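Local coordinates for aminopeptidase (Aneurinibacillus sp. AM-1, PDB 5IB9), which probably removes amino-terminal residues from peptides as a zinc-dependent aminopeptidase, and forms a homodimer, at residues Q8-T13 / V392-Y397; E16-T21 / T248-R253; Q58-E63 / S203-A208; P68-L73 / K192-E197; T86-S91 / V164-I169. All blocks are in the same frame, centred on the assembly; numbering follows the deposited sequence.

How the contacts relate
The five contacts nest one inside another and none cross. From the N terminus, residues 8-13 meet the C-terminal helix 382-400 in contact 1, closing the widest loop; just inside it, contact 2 joins helix 15-25 to helix 238-256 and touches contact 1. Both belong to the helical side of the peptidase part. Contact 3 pairs strands 55-66 and 187-210, which run between the two parts; its Glu63 O meets Tyr87 OH of contact 5. Contact 4 uses the same long strand nearer its start, against strand 70-75, and within that loop contact 5 sets residues 86-91 on strand 165-169. Contacts 4 and 5 adjoin, Val193 N meeting Ser91 O, in the protease-associated part.

Contact 1 (Q8-T13 / V392-Y397); sequences QITKRT and VGSAVY. With ZN (zinc ion), chain E.
Ile9 packs against Gly393, Ser394 and Tyr397 in a buried, mainly apolar contact between the short N-terminal helix 6-10 and the C-terminal helix 382-400. Its CG1 lies 3.8 Å from Tyr397 CB and its CD1 reaches the same carbon. Gly393 suits its spot because a CB would come 2.9 Å from Ile9 CG2, a clash. Tyr397 holds CG anti to the backbone N (chi1 -172°), beside Ile9 CD1; farther out, its CE2 and OH lie at Gln8 CB and CG. Arg12 NH1 donates to both Gln8 OE1 and Gln8 O, drawing the amide away from the ring. Helix 382-400 belongs to the M28 peptidase fold, Val392 packing on Phe298 of strand 294-300. An alanine in place of Tyr397 would probably open a gap beside Ile9 CD1 and deprive Gln8 of its neighbour. Ser394 OG is bonded to Asp390 O. Further along the chain, Thr13 O and OG1 bind a zinc ion, at 2.1 and 2.2 Å, with three waters and Asp386.

Contact 2 (E16-T21 / T248-R253); sequences ENMYNT and TLELAR
Asn17 reaches across to Glu250 with its amide: ND2 donates to Glu250 OE1 at 3.0 Å in a nearly straight bond (170°). OE1 lies in the plane of the amide, whereas the donor stands above the plane of the carboxylate. Arg253 NE donates to the same OE1 from the opposite face, while Arg253 NH2 takes Glu250 OE2 at 2.8 Å, so the guanidinium grips the carboxylate side-on from one turn further along its own helix. The backbone N of Asp14 is a further donor to OE2. This buried carboxylate is therefore held by several donors, and the arginine probably favours its ionised form. An alanine in place of Glu250 would probably leave Asn17 ND2 without its acceptor and Arg253 without the carboxylate it grips. Next in the chain, Met18 lies across the stem of Glu250 at about a right angle, its CG 3.5 Å from Glu250 CB; the flexible thioether fits, SD passing alongside Glu250 CB at 3.8 Å. One turn later Thr21 puts its small CG2 4.0 Å from Leu249 CD1. The axes of the two segments approach to 9.6 Å, with 142° between their directions. Met18 also touches helix 382-400, and Leu251 packs on Phe266 of strand 263-269, as expected for the helical layer over the strands of an M28-type alpha/beta zinc exopeptidase.

Contact 3 (Q58-E63 / S203-A208); sequences QPFQFE and SHNVIA. With ZN (zinc ion), chain G.
Gln58 meets Ile207 and Asn205 along its length. Its CB lies 4.0 Å from Ile207 CD1; CG stands anti to the backbone N (chi1 180°), and the extended chain then runs alongside Asn205. At the tip Gln58 OE1 accepts from Asn205 ND2 at 2.9 Å, the donor standing well above the plane of the acceptor's carbonyl. Gln58 NE2 donates to Lys281 O of its own chain and to Ala284 O of the second subunit, while Asn205 ND2 also meets Gly278 O and Asn205 OD1 accepts from Gly270 N, so these buried amides are well satisfied. Between the strands the backbones pair antiparallel: Gln58 with Asn205 and Phe60 with Ser203 are hydrogen-bonded pairs, and Pro59 with His204 is a non-hydrogen-bonded one, a place where proline's missing N-H costs no cross-strand bond. Phe60 folds its ring over Ser203, whose carbonyl carbon lies over one face toward the rim. Ser203 is small enough to sit close to the ring, its CB 3.5 Å from Phe60 CZ and also near CE1, and its OG is bonded to Glu37. On the other face of the sheet His204 NE2 binds a zinc ion at 2.0 Å; Glu288 of the second subunit shares this metal, which thus bridges the dimer. Helix 277-283 covers the face of Gln58, Phe60 and Asn205; helix 35-50 touches His204 and Val206, and strand 263-269 pairs with strand 187-210.

Contact 4 (P68-L73 / K192-E197); sequences PSEVTL and KVAGAE
Glu70 and Lys192 both start with CG anti to the backbone N (chi1 -171° and -156°) and continue extended, which brings their charged ends together on the face of the strand pair that also carries Thr72 and Ala194. Lys192 NZ meets Glu70 OE2 at 3.3 Å, a salt bridge whose hydrogen bond is weak. Long, flexible charged chains suit this partly exposed face. Glu70 OE1 has a firmer partner in its own strand: Thr72 OG1 donates to it at 2.6 Å, on the anti side of the carboxylate, and would help fix its rotation. Thr72 CB in turn rests 4.1 Å from Lys192 CB. The strands run antiparallel, Thr72 pairing with Lys192 and Glu70 with Ala194 as hydrogen-bonded pairs. The pairing is interrupted by a classic beta bulge, in which Ser69 and Glu70 both face Ala194: Glu70 N reaches Ala194 O at 3.2 Å, and Ser69 N gives it a second, weak bond. Gly195, next after the residue that faces the bulge, suits its place: its phi is 82°, and a CB would fall 2.4 Å from Ser69 OG. Pro68, with no N-H to satisfy, uses its ring instead, CB lying 3.7 Å from Val193 CG1 and 4.0 Å from Ala196 CB. Val193 also packs on Ala165 and Val167 of strand 165-169, while Pro68 and Val71 touch Ala84 of strand 83-84.

Contact 5 (T86-S91 / V164-I169); sequences TYSPNS and VAAVGI
The ring of Pro89 lies over one face of the peptide unit joining Val164 to Ala165: Pro89 CG sits almost directly above Val164 C at 3.6 Å, and Pro89 CD is 3.4 Å from Val164 O. A proline offers this flat backbone a compact apolar cover. Water modelled at two overlapping positions between Asn90 O and Ala165 N makes the bridge there doubtful in detail. Ser88 points its OG anti to the backbone N (chi1 177°), where it takes the hydrogen of Ala166 N at 2.9 Å in a fairly straight bond (163°). The same oxygen donates to Pro89 O, on a lone pair, so one small hydroxyl ties its own loop to the strand. Ala165 is wedged in: its CB is 3.4 Å from Pro89 O and only 3.5 Å from Ser91 CB, a tight approach that suits a single methyl. Ser91 OG is bonded to Val191 O. Residues 86-91 thus lead into strand 91-99 alongside Ala165 and Ala166 of strand 165-169, which belongs to the protease-associated domain and is flanked by strands 141-145 and 83-84, with Val193 of strand 187-210 touching Ala165 and Lys136 of the second subunit packing on Val164.

Contact 1 (Q8-T13 / V392-Y397)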
# COMPACT_ATOMS: atom_id res chain seq x y z
N GLN A 8 2.36 23.94 -32.67
CA GLN A 8 2.65 22.48 -32.81
C GLN A 8 1.60 21.66 -32.05
O GLN A 8 1.23 20.57 -32.48
CB GLN A 8 4.03 22.13 -32.26
CG GLN A 8 5.17 22.77 -33.03
CD GLN A 8 5.21 22.31 -34.52
OE1 GLN A 8 4.50 21.42 -34.94
NE2 GLN A 8 5.99 23.00 -35.32
N ILE A 9 1.00 22.24 -31.01
CA ILE A 9 -0.07 21.53 -30.28
C ILE A 9 -1.46 21.89 -30.83
O ILE A 9 -2.24 21.04 -31.16
CB ILE A 9 -0.01 21.97 -28.80
CG1 ILE A 9 1.39 21.70 -28.16
CG2 ILE A 9 -1.20 21.40 -28.05
CD1 ILE A 9 1.73 20.21 -28.23
N THR A 10 -1.72 23.21 -31.05
CA THR A 10 -3.09 23.61 -31.37
C THR A 10 -3.53 23.23 -32.80
O THR A 10 -4.73 23.13 -33.02
CB THR A 10 -3.32 25.14 -31.14
OG1 THR A 10 -2.43 25.86 -31.99
CG2 THR A 10 -2.90 25.51 -29.67
N LYS A 11 -2.54 23.04 -33.68
CA LYS A 11 -2.95 22.58 -35.01
C LYS A 11 -3.29 21.08 -35.07
O LYS A 11 -3.82 20.58 -36.08
CB LYS A 11 -1.87 22.81 -35.99
CG LYS A 11 -0.64 21.90 -35.90
CD LYS A 11 0.34 22.29 -37.06
CE LYS A 11 1.65 21.62 -36.98
NZ LYS A 11 2.48 22.04 -38.17
N ARG A 12 -2.97 20.34 -34.03
CA ARG A 12 -3.10 18.90 -33.98
C ARG A 12 -4.16 18.39 -33.02
O ARG A 12 -4.49 17.21 -33.07
CB ARG A 12 -1.76 18.29 -33.52
CG ARG A 12 -0.64 18.54 -34.45
CD ARG A 12 0.49 17.56 -34.15
NE ARG A 12 1.34 17.50 -35.33
CZ ARG A 12 2.27 18.40 -35.58
NH1 ARG A 12 2.50 19.41 -34.77
NH2 ARG A 12 3.05 18.32 -36.70
N THR A 13 -4.71 19.18 -32.08
CA THR A 13 -5.67 18.60 -31.15
C THR A 13 -7.05 18.31 -31.76
O THR A 13 -7.82 19.21 -32.18
CB THR A 13 -5.87 19.64 -30.01
OG1 THR A 13 -6.06 20.97 -30.63
CG2 THR A 13 -4.63 19.73 -29.03
N VAL A 392 -3.46 22.66 -21.85
CA VAL A 392 -2.65 21.70 -21.10
C VAL A 392 -1.50 21.25 -22.05
O VAL A 392 -0.38 21.12 -21.60
CB VAL A 392 -3.51 20.59 -20.53
CG1 VAL A 392 -2.60 19.45 -19.94
CG2 VAL A 392 -4.33 21.14 -19.42
N GLY A 393 -1.85 20.96 -23.28
CA GLY A 393 -0.75 20.50 -24.15
C GLY A 393 0.29 21.58 -24.37
O GLY A 393 1.48 21.24 -24.44
N SER A 394 -0.14 22.84 -24.58
CA SER A 394 0.87 23.94 -24.72
C SER A 394 1.66 24.19 -23.46
O SER A 394 2.86 24.51 -23.58
CB SER A 394 0.19 25.24 -25.14
OG SER A 394 -0.40 24.97 -26.45
N ALA A 395 1.01 24.00 -22.28
CA ALA A 395 1.73 24.14 -20.99
C ALA A 395 2.79 23.05 -20.89
O ALA A 395 3.95 23.36 -20.55
CB ALA A 395 0.78 24.05 -19.78
N VAL A 396 2.40 21.81 -21.23
CA VAL A 396 3.36 20.73 -21.16
C VAL A 396 4.50 20.96 -22.20
O VAL A 396 5.67 20.81 -21.89
CB VAL A 396 2.70 19.41 -21.40
CG1 VAL A 396 3.74 18.24 -21.67
CG2 VAL A 396 1.77 19.04 -20.17
N TYR A 397 4.09 21.37 -23.41
CA TYR A 397 5.13 21.50 -24.44
C TYR A 397 6.01 22.68 -24.20
O TYR A 397 7.16 22.72 -24.68
CB TYR A 397 4.40 21.69 -25.76
CG TYR A 397 5.28 21.66 -26.98
CD1 TYR A 397 6.00 20.50 -27.28
CD2 TYR A 397 5.32 22.72 -27.82
CE1 TYR A 397 6.78 20.40 -28.49
CE2 TYR A 397 6.12 22.64 -29.00
CZ TYR A 397 6.84 21.53 -29.30
OH TYR A 397 7.64 21.51 -30.51
ZN ZN E . -7.71 21.32 -31.99
O HOH W 1 -7.24 23.38 -31.92
O HOH W 2 -6.49 21.23 -33.86
O HOH W 3 -9.33 21.55 -33.25

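Contact 2 (E16-T21 / T248-R253)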
# COMPACT_ATOMS: atom_id res chain seq x y z
N GLU A 16 -12.66 15.48 -32.58
CA GLU A 16 -13.42 14.27 -32.93
C GLU A 16 -12.83 13.00 -32.25
O GLU A 16 -13.63 12.20 -31.78
CB GLU A 16 -13.49 14.15 -34.44
CG GLU A 16 -14.42 15.23 -35.05
CD GLU A 16 -13.82 16.70 -35.11
OE1 GLU A 16 -14.60 17.68 -34.91
OE2 GLU A 16 -12.60 16.90 -35.39
N ASN A 17 -11.52 12.91 -32.19
CA ASN A 17 -10.85 11.77 -31.50
C ASN A 17 -11.39 11.79 -30.06
O ASN A 17 -11.73 10.75 -29.46
CB ASN A 17 -9.36 11.91 -31.53
CG ASN A 17 -8.75 11.67 -32.87
OD1 ASN A 17 -9.42 11.15 -33.81
ND2 ASN A 17 -7.43 11.92 -32.95
N MET A 18 -11.35 12.99 -29.44
CA MET A 18 -11.72 13.02 -28.03
C MET A 18 -13.13 12.69 -27.76
O MET A 18 -13.50 11.99 -26.85
CB MET A 18 -11.38 14.41 -27.40
CG MET A 18 -9.86 14.57 -27.43
SD MET A 18 -9.27 16.13 -26.60
CE MET A 18 -9.70 17.36 -27.81
N TYR A 19 -14.04 13.23 -28.61
CA TYR A 19 -15.43 12.88 -28.46
C TYR A 19 -15.64 11.33 -28.68
O TYR A 19 -16.37 10.73 -27.93
CB TYR A 19 -16.24 13.65 -29.58
CG TYR A 19 -17.73 13.50 -29.52
CD1 TYR A 19 -18.55 14.26 -28.67
CD2 TYR A 19 -18.31 12.49 -30.31
CE1 TYR A 19 -20.00 14.07 -28.67
CE2 TYR A 19 -19.70 12.27 -30.29
CZ TYR A 19 -20.51 13.04 -29.47
OH TYR A 19 -21.89 12.77 -29.49
N ASN A 20 -14.93 10.81 -29.66
CA ASN A 20 -15.07 9.31 -29.93
C ASN A 20 -14.58 8.50 -28.71
O ASN A 20 -15.17 7.46 -28.38
CB ASN A 20 -14.30 8.97 -31.20
CG ASN A 20 -15.06 9.48 -32.46
OD1 ASN A 20 -16.20 9.90 -32.37
ND2 ASN A 20 -14.34 9.51 -33.58
N THR A 21 -13.48 8.96 -28.10
CA THR A 21 -13.13 8.25 -26.88
C THR A 21 -14.18 8.28 -25.80
O THR A 21 -14.51 7.26 -25.16
CB THR A 21 -11.80 8.95 -26.32
OG1 THR A 21 -10.71 8.73 -27.18
CG2 THR A 21 -11.49 8.41 -24.86
N THR A 248 -6.11 13.12 -22.19
CA THR A 248 -4.85 12.41 -21.91
C THR A 248 -4.37 11.63 -23.17
O THR A 248 -3.23 11.80 -23.57
CB THR A 248 -4.98 11.48 -20.72
OG1 THR A 248 -5.28 12.25 -19.54
CG2 THR A 248 -3.61 10.75 -20.42
N LEU A 249 -5.29 10.87 -23.77
CA LEU A 249 -4.97 10.09 -24.99
C LEU A 249 -4.62 11.03 -26.12
O LEU A 249 -3.65 10.79 -26.79
CB LEU A 249 -6.17 9.19 -25.33
CG LEU A 249 -6.38 7.98 -24.48
CD1 LEU A 249 -7.67 7.29 -24.94
CD2 LEU A 249 -5.18 7.00 -24.68
N GLU A 250 -5.44 12.08 -26.28
CA GLU A 250 -5.23 12.95 -27.42
C GLU A 250 -3.88 13.66 -27.30
O GLU A 250 -3.14 13.86 -28.28
CB GLU A 250 -6.42 13.84 -27.64
CG GLU A 250 -6.22 14.79 -28.89
CD GLU A 250 -6.03 14.13 -30.26
OE1 GLU A 250 -6.16 12.90 -30.47
OE2 GLU A 250 -5.66 14.94 -31.16
N LEU A 251 -3.52 14.13 -26.10
CA LEU A 251 -2.25 14.79 -25.96
C LEU A 251 -1.13 13.77 -26.16
O LEU A 251 -0.03 14.12 -26.70
CB LEU A 251 -2.06 15.52 -24.58
CG LEU A 251 -3.04 16.72 -24.53
CD1 LEU A 251 -2.89 17.31 -23.16
CD2 LEU A 251 -2.75 17.78 -25.59
N ALA A 252 -1.33 12.50 -25.72
CA ALA A 252 -0.25 11.53 -26.03
C ALA A 252 -0.12 11.37 -27.58
O ALA A 252 0.98 11.27 -28.01
CB ALA A 252 -0.61 10.18 -25.45
N ARG A 253 -1.21 11.37 -28.34
CA ARG A 253 -1.10 11.24 -29.79
C ARG A 253 -0.42 12.45 -30.32
O ARG A 253 0.53 12.37 -31.15
CB ARG A 253 -2.48 11.15 -30.32
CG ARG A 253 -2.46 10.84 -31.88
CD ARG A 253 -3.86 10.91 -32.49
NE ARG A 253 -4.22 12.31 -32.61
CZ ARG A 253 -3.73 13.17 -33.49
NH1 ARG A 253 -2.93 12.70 -34.46
NH2 ARG A 253 -4.08 14.49 -33.40

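Contact 3 (Q58-E63 / S203-A208)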
# COMPACT_ATOMS: atom_id res chain seq x y z
N GLN A 58 -0.46 -1.38 -14.52
CA GLN A 58 -0.13 -1.68 -13.10
C GLN A 58 -1.39 -2.16 -12.36
O GLN A 58 -2.31 -1.40 -12.22
CB GLN A 58 0.47 -0.44 -12.44
CG GLN A 58 0.84 -0.70 -10.91
CD GLN A 58 1.08 0.54 -10.17
OE1 GLN A 58 0.71 1.68 -10.56
NE2 GLN A 58 1.75 0.43 -9.06
N PRO A 59 -1.41 -3.42 -11.86
CA PRO A 59 -2.61 -3.93 -11.14
C PRO A 59 -2.51 -3.52 -9.74
O PRO A 59 -1.37 -3.34 -9.20
CB PRO A 59 -2.49 -5.47 -11.28
CG PRO A 59 -0.93 -5.70 -11.25
CD PRO A 59 -0.31 -4.44 -11.94
N PHE A 60 -3.65 -3.47 -9.02
CA PHE A 60 -3.58 -3.30 -7.58
C PHE A 60 -4.88 -3.83 -6.98
O PHE A 60 -5.89 -3.78 -7.60
CB PHE A 60 -3.32 -1.83 -7.10
CG PHE A 60 -4.30 -0.85 -7.59
CD1 PHE A 60 -5.53 -0.56 -6.92
CD2 PHE A 60 -4.11 -0.26 -8.84
CE1 PHE A 60 -6.45 0.35 -7.52
CE2 PHE A 60 -5.03 0.62 -9.37
CZ PHE A 60 -6.19 0.98 -8.74
N GLN A 61 -4.81 -4.40 -5.78
CA GLN A 61 -6.05 -4.83 -5.14
C GLN A 61 -6.52 -3.77 -4.17
O GLN A 61 -5.72 -3.00 -3.61
CB GLN A 61 -5.85 -6.16 -4.39
CG GLN A 61 -5.63 -7.33 -5.36
CD GLN A 61 -5.33 -8.69 -4.65
OE1 GLN A 61 -5.27 -8.76 -3.42
NE2 GLN A 61 -5.09 -9.75 -5.45
N PHE A 62 -7.83 -3.79 -3.88
CA PHE A 62 -8.40 -2.90 -2.88
C PHE A 62 -9.67 -3.57 -2.44
O PHE A 62 -10.18 -4.51 -3.09
CB PHE A 62 -8.62 -1.48 -3.47
CG PHE A 62 -9.74 -1.42 -4.45
CD1 PHE A 62 -11.01 -1.01 -4.07
CD2 PHE A 62 -9.55 -1.85 -5.80
CE1 PHE A 62 -12.05 -0.97 -5.01
CE2 PHE A 62 -10.55 -1.84 -6.72
CZ PHE A 62 -11.83 -1.41 -6.36
N GLU A 63 -10.20 -3.06 -1.34
CA GLU A 63 -11.41 -3.66 -0.78
C GLU A 63 -12.61 -2.93 -1.33
O GLU A 63 -12.74 -1.73 -1.11
CB GLU A 63 -11.33 -3.60 0.77
CG GLU A 63 -10.24 -4.48 1.42
CD GLU A 63 -10.33 -5.96 0.99
OE1 GLU A 63 -9.32 -6.50 0.42
OE2 GLU A 63 -11.40 -6.58 1.24
N SER A 203 -8.10 -3.46 -9.53
CA SER A 203 -8.15 -2.42 -10.55
C SER A 203 -6.74 -2.20 -11.16
O SER A 203 -5.80 -2.99 -10.90
CB SER A 203 -8.71 -1.13 -9.89
OG SER A 203 -8.85 0.00 -10.78
N HIS A 204 -6.64 -1.22 -12.03
CA HIS A 204 -5.38 -1.01 -12.77
C HIS A 204 -5.15 0.44 -13.09
O HIS A 204 -6.10 1.21 -13.25
CB HIS A 204 -5.47 -1.70 -14.13
CG HIS A 204 -5.86 -3.15 -14.09
ND1 HIS A 204 -7.16 -3.61 -13.91
CD2 HIS A 204 -5.08 -4.25 -14.11
CE1 HIS A 204 -7.14 -4.93 -13.80
NE2 HIS A 204 -5.91 -5.34 -14.00
N ASN A 205 -3.85 0.80 -13.27
CA ASN A 205 -3.44 2.05 -13.91
C ASN A 205 -2.84 1.70 -15.26
O ASN A 205 -2.18 0.68 -15.39
CB ASN A 205 -2.38 2.78 -13.06
CG ASN A 205 -2.86 2.98 -11.64
OD1 ASN A 205 -3.96 3.49 -11.45
ND2 ASN A 205 -1.97 2.83 -10.69
N VAL A 206 -3.02 2.58 -16.22
CA VAL A 206 -2.47 2.39 -17.59
C VAL A 206 -1.46 3.50 -17.79
O VAL A 206 -1.76 4.68 -17.65
CB VAL A 206 -3.55 2.48 -18.67
CG1 VAL A 206 -2.79 2.23 -20.02
CG2 VAL A 206 -4.63 1.44 -18.44
N ILE A 207 -0.20 3.10 -18.09
CA ILE A 207 0.90 4.08 -18.08
C ILE A 207 1.64 4.04 -19.45
O ILE A 207 2.14 2.98 -19.87
CB ILE A 207 1.93 3.76 -17.02
CG1 ILE A 207 1.30 3.77 -15.63
CG2 ILE A 207 3.12 4.79 -17.06
CD1 ILE A 207 1.52 2.47 -14.93
N ALA A 208 1.72 5.17 -20.18
CA ALA A 208 2.35 5.23 -21.53
C ALA A 208 3.41 6.30 -21.43
O ALA A 208 3.15 7.38 -21.03
CB ALA A 208 1.26 5.67 -22.61
ZN ZN G . -5.39 -7.28 -14.26
O HOH W 4 -5.96 -8.07 -15.95
O HOH W 5 -5.77 -8.69 -12.93
O HOH W 6 -6.98 -8.49 -12.74
O HOH W 7 -7.15 -8.35 -14.59

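Contact 4 (P68-L73 / K192-E197)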
# COMPACT_ATOMS: atom_id res chain seq x y z
N PRO A 68 -25.73 -2.64 1.08
CA PRO A 68 -26.70 -3.54 1.74
C PRO A 68 -28.04 -3.56 0.99
O PRO A 68 -28.44 -2.55 0.39
CB PRO A 68 -26.84 -2.94 3.17
CG PRO A 68 -26.36 -1.56 3.08
CD PRO A 68 -25.32 -1.52 1.96
N SER A 69 -28.66 -4.73 1.02
CA SER A 69 -29.94 -4.98 0.36
C SER A 69 -31.11 -4.52 1.26
O SER A 69 -32.20 -4.19 0.77
CB SER A 69 -30.08 -6.46 -0.02
OG SER A 69 -29.76 -7.34 1.04
N GLU A 70 -30.87 -4.45 2.58
CA GLU A 70 -31.86 -3.83 3.49
C GLU A 70 -31.21 -2.78 4.40
O GLU A 70 -30.18 -3.07 5.05
CB GLU A 70 -32.55 -4.89 4.34
CG GLU A 70 -33.74 -4.36 5.15
CD GLU A 70 -34.21 -5.32 6.23
OE1 GLU A 70 -35.15 -4.93 6.97
OE2 GLU A 70 -33.67 -6.45 6.37
N VAL A 71 -31.81 -1.59 4.40
CA VAL A 71 -31.46 -0.48 5.32
C VAL A 71 -32.76 0.03 5.99
O VAL A 71 -33.47 0.91 5.46
CB VAL A 71 -30.70 0.65 4.58
CG1 VAL A 71 -30.41 1.84 5.50
CG2 VAL A 71 -29.38 0.12 4.02
N THR A 72 -33.03 -0.55 7.16
CA THR A 72 -34.20 -0.23 7.99
C THR A 72 -33.77 0.61 9.19
O THR A 72 -32.99 0.16 10.05
CB THR A 72 -34.89 -1.53 8.51
OG1 THR A 72 -35.29 -2.35 7.39
CG2 THR A 72 -36.12 -1.18 9.39
N LEU A 73 -34.27 1.84 9.21
CA LEU A 73 -34.10 2.73 10.34
C LEU A 73 -35.47 3.06 11.00
O LEU A 73 -36.37 3.53 10.29
CB LEU A 73 -33.43 4.01 9.83
CG LEU A 73 -33.25 5.16 10.81
CD1 LEU A 73 -32.62 4.65 12.14
CD2 LEU A 73 -32.40 6.22 10.14
N LYS A 192 -31.05 -1.43 11.30
CA LYS A 192 -30.85 -2.77 10.68
C LYS A 192 -30.26 -2.64 9.31
O LYS A 192 -30.85 -2.05 8.39
CB LYS A 192 -32.12 -3.65 10.65
CG LYS A 192 -31.81 -5.16 10.58
CD LYS A 192 -33.03 -5.99 10.27
CE LYS A 192 -32.63 -7.36 9.73
NZ LYS A 192 -33.86 -8.05 9.22
N VAL A 193 -29.06 -3.19 9.18
CA VAL A 193 -28.31 -3.12 7.90
C VAL A 193 -27.99 -4.54 7.62
O VAL A 193 -27.45 -5.23 8.50
CB VAL A 193 -27.00 -2.27 8.03
CG1 VAL A 193 -26.14 -2.40 6.75
CG2 VAL A 193 -27.31 -0.79 8.24
N ALA A 194 -28.37 -5.00 6.43
CA ALA A 194 -28.21 -6.41 6.07
C ALA A 194 -27.79 -6.59 4.60
O ALA A 194 -28.15 -5.77 3.73
CB ALA A 194 -29.50 -7.21 6.40
N GLY A 195 -26.96 -7.61 4.35
CA GLY A 195 -26.46 -7.90 3.01
C GLY A 195 -25.25 -7.10 2.48
O GLY A 195 -24.79 -7.35 1.36
N ALA A 196 -24.75 -6.13 3.24
CA ALA A 196 -23.46 -5.49 2.91
C ALA A 196 -22.31 -6.49 3.00
O ALA A 196 -22.27 -7.35 3.88
CB ALA A 196 -23.18 -4.30 3.85
N GLU A 197 -21.34 -6.38 2.08
CA GLU A 197 -20.14 -7.21 2.12
C GLU A 197 -18.96 -6.39 1.58
O GLU A 197 -19.14 -5.47 0.79
CB GLU A 197 -20.34 -8.53 1.33
CG GLU A 197 -21.08 -8.30 -0.01
CD GLU A 197 -22.04 -9.44 -0.45
OE1 GLU A 197 -21.92 -9.92 -1.61
OE2 GLU A 197 -22.93 -9.84 0.34

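Contact 5 (T86-S91 / V164-I169)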
# COMPACT_ATOMS: atom_id res chain seq x y z
N THR A 86 -20.96 4.01 2.80
CA THR A 86 -20.19 2.97 2.10
C THR A 86 -19.17 2.41 3.09
O THR A 86 -18.54 3.17 3.80
CB THR A 86 -19.45 3.57 0.89
OG1 THR A 86 -20.41 4.06 -0.04
CG2 THR A 86 -18.61 2.48 0.19
N TYR A 87 -19.05 1.08 3.13
CA TYR A 87 -18.25 0.34 4.10
C TYR A 87 -18.91 0.16 5.47
O TYR A 87 -18.28 -0.35 6.42
CB TYR A 87 -16.82 0.87 4.26
CG TYR A 87 -16.04 0.75 2.95
CD1 TYR A 87 -15.80 1.87 2.18
CD2 TYR A 87 -15.57 -0.49 2.52
CE1 TYR A 87 -15.10 1.77 0.96
CE2 TYR A 87 -14.88 -0.61 1.33
CZ TYR A 87 -14.66 0.51 0.57
OH TYR A 87 -13.96 0.35 -0.61
N SER A 88 -20.19 0.51 5.53
CA SER A 88 -20.91 0.19 6.78
C SER A 88 -20.99 -1.31 7.04
O SER A 88 -21.38 -2.06 6.15
CB SER A 88 -22.33 0.81 6.76
OG SER A 88 -23.03 0.43 7.95
N PRO A 89 -20.69 -1.75 8.26
CA PRO A 89 -20.94 -3.09 8.72
C PRO A 89 -22.48 -3.37 8.71
O PRO A 89 -23.28 -2.42 8.61
CB PRO A 89 -20.36 -3.07 10.12
CG PRO A 89 -19.39 -1.90 10.14
CD PRO A 89 -20.00 -0.93 9.27
N ASN A 90 -22.87 -4.65 8.70
CA ASN A 90 -24.28 -5.00 8.98
C ASN A 90 -24.59 -4.85 10.48
O ASN A 90 -23.71 -4.89 11.33
CB ASN A 90 -24.60 -6.42 8.53
CG ASN A 90 -24.27 -6.67 7.08
OD1 ASN A 90 -23.35 -7.48 6.76
ND2 ASN A 90 -25.00 -6.00 6.18
N SER A 91 -25.88 -4.71 10.79
CA SER A 91 -26.37 -4.73 12.18
C SER A 91 -27.88 -5.02 12.21
O SER A 91 -28.60 -4.96 11.19
CB SER A 91 -26.13 -3.38 12.88
OG SER A 91 -26.94 -2.42 12.26
N VAL A 164 -19.01 0.20 13.28
CA VAL A 164 -20.29 -0.51 13.50
C VAL A 164 -21.18 0.11 12.49
O VAL A 164 -20.79 1.09 11.88
CB VAL A 164 -20.90 -0.32 14.93
CG1 VAL A 164 -20.02 -0.98 15.96
CG2 VAL A 164 -21.14 1.16 15.23
N ALA A 165 -22.39 -0.44 12.29
CA ALA A 165 -23.24 0.06 11.23
C ALA A 165 -23.44 1.57 11.34
O ALA A 165 -23.58 2.11 12.46
CB ALA A 165 -24.60 -0.71 11.24
N ALA A 166 -23.46 2.27 10.21
CA ALA A 166 -23.55 3.70 10.18
C ALA A 166 -24.51 4.07 9.07
O ALA A 166 -24.36 3.59 7.94
CB ALA A 166 -22.16 4.29 9.90
N VAL A 167 -25.51 4.90 9.40
CA VAL A 167 -26.52 5.33 8.42
C VAL A 167 -26.68 6.81 8.52
O VAL A 167 -26.58 7.40 9.60
CB VAL A 167 -27.87 4.63 8.60
CG1 VAL A 167 -27.71 3.15 8.59
CG2 VAL A 167 -28.51 5.04 9.95
N GLY A 168 -26.92 7.45 7.38
CA GLY A 168 -26.99 8.91 7.30
C GLY A 168 -28.45 9.29 7.12
O GLY A 168 -29.22 8.52 6.52
N ILE A 169 -28.83 10.43 7.70
CA ILE A 169 -30.21 10.93 7.65
C ILE A 169 -30.19 12.45 7.48
O ILE A 169 -29.15 13.12 7.71
CB ILE A 169 -31.04 10.52 8.92
CG1 ILE A 169 -30.54 11.25 10.17
CG2 ILE A 169 -31.03 9.02 9.12
CD1 ILE A 169 -31.47 10.98 11.43
O HOH W 8 -21.96 -3.43 13.60
O HOH W 9 -22.73 -3.01 12.74